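Local coordinates for 190aa long hypothetical protein (Pyrococcus horikoshii, PDB 2DDZ) that is of unknown function, belongs to the DUF366 family and forms a hexamer in the crystal, at the interface of chains A and B and the interface of chains B and C. Residues are numbered along the deposited sequence; one frame, centred on the assembly and turned at random. Chains: chain A/B/C, 190aa long hypothetical protein.

Chain B takes part in both contacts, whose C-alpha centres lie about 25 Å apart, and the two have no residue or element in common. Contact 1 joins the A and B copies through the loop leading into helix 81-100, within an interface that is two-fold symmetric. Contact 2 sets helix 25-30 of chain B against helix 54-58 of chain C, in an interface that is not an exact two-fold. One copy thus meets its neighbours through separate surfaces, which fits an assembly of six copies.

Contact 1: the interface of chains A and B. Residues chain A 78, 80; chain B 78, 80.
The loops between strand 68-75 and helix 81-100 of chains A and B face each other here, bringing A:His78 and A:Asp80 against B:His78 and B:Asp80 across a two-fold axis. At the middle the imidazoles meet ND1 against ND1, with A:His78 ND1 3.1 Å from B:His78 ND1. A hydrogen bond is chemically reasonable if one of these nitrogens carries the proton and the other accepts; donor and acceptor cannot be assigned, and the bond would be bent, the N to N line leaving each ring well off its outward direction. B:His78 ND1 lies in the plane of the A:His78 ring, at its edge, and the ring planes stand 78° apart. This edge-to-face meeting also packs A:His78 CE1 3.4 Å from B:His78 CE1. In each histidine CG is anti to the backbone N (chi1 -168° in A:His78), a setting that carries the ring towards the axis. The main-chain amide is linked through water: A:His78 N lies 3.1 Å from water 2, which in turn reaches the carboxylate oxygen B:Asp80 OD2 at 2.7 Å. The direct approach of the aspartates is looser, A:Asp80 OD2 lying 3.8 Å from B:His78 CB, with carboxylate and imidazole nearly coplanar, 10° apart. The carboxylates, 4.4 Å (A:Asp80 OD2 to B:His78 ND1) or more away, may favour a proton on one imidazole while the other ND1 accepts. With an alanine in place of A:His78 the ring is gone, which is likely to leave B:His78 ND1 without its mate and open a gap beside the partner ring. The patch hides 128 Å² of protein surface in all, divided almost evenly between the chains, as the symmetry requires. The second bridge repeats the first with chains exchanged: water 1 lies 3.1 Å from the amide B:His78 N and 2.8 Å from A:Asp80 OD2.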
loop_
_atom_site.group_PDB
_atom_site.type_symbol
_atom_site.label_atom_id
_atom_site.label_comp_id
_atom_site.label_asym_id
_atom_site.label_seq_id
_atom_site.Cartn_x
_atom_site.Cartn_y
_atom_site.Cartn_z
ATOM N N HIS A 78 0.525 -5.476 -6.337
ATOM C CA HIS A 78 0.068 -4.160 -5.918
ATOM C C HIS A 78 0.025 -3.243 -7.138
ATOM O O HIS A 78 1.040 -3.028 -7.798
ATOM C CB HIS A 78 1.018 -3.560 -4.881
ATOM C CG HIS A 78 0.466 -2.348 -4.205
ATOM N ND1 HIS A 78 1.242 -1.494 -3.454
ATOM C CD2 HIS A 78 -0.794 -1.849 -4.163
ATOM C CE1 HIS A 78 0.485 -0.519 -2.978
ATOM N NE2 HIS A 78 -0.753 -0.712 -3.394
ATOM N N ASP A 80 0.842 -0.577 -8.695
ATOM C CA ASP A 80 1.735 0.559 -8.528
ATOM C C ASP A 80 2.206 0.965 -9.930
ATOM O O ASP A 80 2.809 0.159 -10.631
ATOM C CB ASP A 80 2.925 0.103 -7.679
ATOM C CG ASP A 80 3.832 1.236 -7.256
ATOM O OD1 ASP A 80 4.253 2.039 -8.116
ATOM O OD2 ASP A 80 4.140 1.307 -6.047
ATOM N N HIS B 78 7.202 3.139 -2.632
ATOM C CA HIS B 78 6.582 2.142 -1.777
ATOM C C HIS B 78 7.572 1.001 -1.612
ATOM O O HIS B 78 8.038 0.446 -2.600
ATOM C CB HIS B 78 5.305 1.581 -2.403
ATOM C CG HIS B 78 4.538 0.686 -1.480
ATOM N ND1 HIS B 78 3.666 -0.281 -1.929
ATOM C CD2 HIS B 78 4.509 0.622 -0.126
ATOM C CE1 HIS B 78 3.133 -0.904 -0.892
ATOM N NE2 HIS B 78 3.626 -0.374 0.213
ATOM N N ASP B 80 8.263 -2.012 -1.805
ATOM C CA ASP B 80 7.780 -3.280 -2.342
ATOM C C ASP B 80 8.950 -4.117 -2.877
ATOM O O ASP B 80 9.716 -3.663 -3.728
ATOM C CB ASP B 80 6.773 -3.003 -3.466
ATOM C CG ASP B 80 6.057 -4.260 -3.946
ATOM O OD1 ASP B 80 6.695 -5.332 -4.024
ATOM O OD2 ASP B 80 4.852 -4.170 -4.264
HETATM O O HOH W 1 6.025 3.344 -5.445
HETATM O O HOH W 2 3.422 -6.118 -5.525
#

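Contact 2: the interface of chains B and C. Residues chain B 24, 27-28, 31; chain C 54, 58.
The main-chain oxygen B:Arg28 O faces the bent side chain of C:Arg58, with CG and the guanidinium NH1 each 3.6 Å from it. B:Arg28 O lies in the plane of the C:Arg58 guanidinium, at its edge, but the separation from NH1 is too long to be called a hydrogen bond. One face of the same guanidinium meets B:Gly31 off-centre: the glycine N stands 3.3 Å above the plane, displaced toward the rim, and its CA is 3.5 Å from C:Arg58 CZ. The bend at chi3 (56°) turns the group back over the glycine, and CD packs 3.4 Å from the carbonyl oxygen B:Tyr27 O. Because these carbonyls belong to the last turn of helix 25-30, the arginine's positive charge may be favoured there.

C:Ile54 divides its two branches between aromatic partners. C:Ile54 CB lies in the plane of the B:Tyr27 ring, at its edge, while CG2 sits off that plane, 3.4 Å from B:Tyr27 CD2, and also reaches the aliphatic CG of B:Arg28. The other branch, extended at chi2 (168°), places CD1 over one face of the B:His24 imidazole, 3.7 Å from the ring centroid, in a CH-pi contact.

In the fold, helix 25-30 of chain B lies between 3-10 helix 19-21 and strand 36-45; its residues B:Asn29 and B:Phe30 belong to the guanidine pocket, whose ligand may come from crystallisation. Helix 54-58 of chain C follows 3-10 helix 48-50 and leads towards strand 64-65.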
loop_
_atom_site.group_PDB
_atom_site.type_symbol
_atom_site.label_atom_id
_atom_site.label_comp_id
_atom_site.label_asym_id
_atom_site.label_seq_id
_atom_site.Cartn_x
_atom_site.Cartn_y
_atom_site.Cartn_z
ATOM N N HIS B 24 18.666 5.404 4.424
ATOM C CA HIS B 24 19.210 6.750 4.617
ATOM C C HIS B 24 20.732 6.875 4.565
ATOM O O HIS B 24 21.283 7.961 4.802
ATOM C CB HIS B 24 18.687 7.328 5.937
ATOM C CG HIS B 24 17.234 7.704 5.898
ATOM N ND1 HIS B 24 16.252 6.952 6.501
ATOM C CD2 HIS B 24 16.605 8.768 5.340
ATOM C CE1 HIS B 24 15.080 7.537 6.327
ATOM N NE2 HIS B 24 15.267 8.641 5.627
ATOM N N TYR B 27 21.873 10.053 2.714
ATOM C CA TYR B 27 21.562 11.333 3.334
ATOM C C TYR B 27 22.360 11.470 4.617
ATOM O O TYR B 27 22.994 12.503 4.888
ATOM C CB TYR B 27 20.075 11.428 3.662
ATOM C CG TYR B 27 19.746 12.724 4.356
ATOM C CD1 TYR B 27 19.887 13.943 3.688
ATOM C CD2 TYR B 27 19.317 12.741 5.683
ATOM C CE1 TYR B 27 19.604 15.150 4.322
ATOM C CE2 TYR B 27 19.033 13.950 6.335
ATOM C CZ TYR B 27 19.177 15.148 5.644
ATOM O OH TYR B 27 18.885 16.346 6.254
ATOM N N ARG B 28 22.330 10.396 5.397
ATOM C CA ARG B 28 23.021 10.316 6.691
ATOM C C ARG B 28 24.519 10.603 6.628
ATOM O O ARG B 28 25.063 11.261 7.510
ATOM C CB ARG B 28 22.783 8.923 7.284
ATOM C CG ARG B 28 22.823 8.894 8.804
ATOM C CD ARG B 28 22.008 7.731 9.397
ATOM N NE ARG B 28 22.599 6.402 9.220
ATOM C CZ ARG B 28 22.408 5.616 8.161
ATOM N NH1 ARG B 28 22.988 4.421 8.102
ATOM N NH2 ARG B 28 21.642 6.019 7.157
ATOM N N GLY B 31 24.460 13.901 3.370
ATOM C CA GLY B 31 23.386 14.874 3.337
ATOM C C GLY B 31 22.624 14.893 2.014
ATOM O O GLY B 31 22.013 15.902 1.667
ATOM N N ILE C 54 17.445 12.968 11.163
ATOM C CA ILE C 54 18.810 12.690 10.749
ATOM C C ILE C 54 19.631 13.944 10.515
ATOM O O ILE C 54 20.862 13.906 10.575
ATOM C CB ILE C 54 18.809 11.793 9.490
ATOM C CG1 ILE C 54 18.360 10.386 9.890
ATOM C CG2 ILE C 54 20.191 11.734 8.861
ATOM C CD1 ILE C 54 18.036 9.492 8.715
ATOM N N ARG C 58 23.365 14.931 11.918
ATOM C CA ARG C 58 24.409 15.505 11.084
ATOM C C ARG C 58 24.929 16.832 11.623
ATOM O O ARG C 58 26.101 17.167 11.448
ATOM C CB ARG C 58 23.894 15.688 9.654
ATOM C CG ARG C 58 23.914 14.406 8.829
ATOM C CD ARG C 58 23.275 14.644 7.485
ATOM N NE ARG C 58 23.902 15.744 6.756
ATOM C CZ ARG C 58 25.114 15.692 6.214
ATOM N NH1 ARG C 58 25.842 14.589 6.320
ATOM N NH2 ARG C 58 25.596 16.744 5.562
#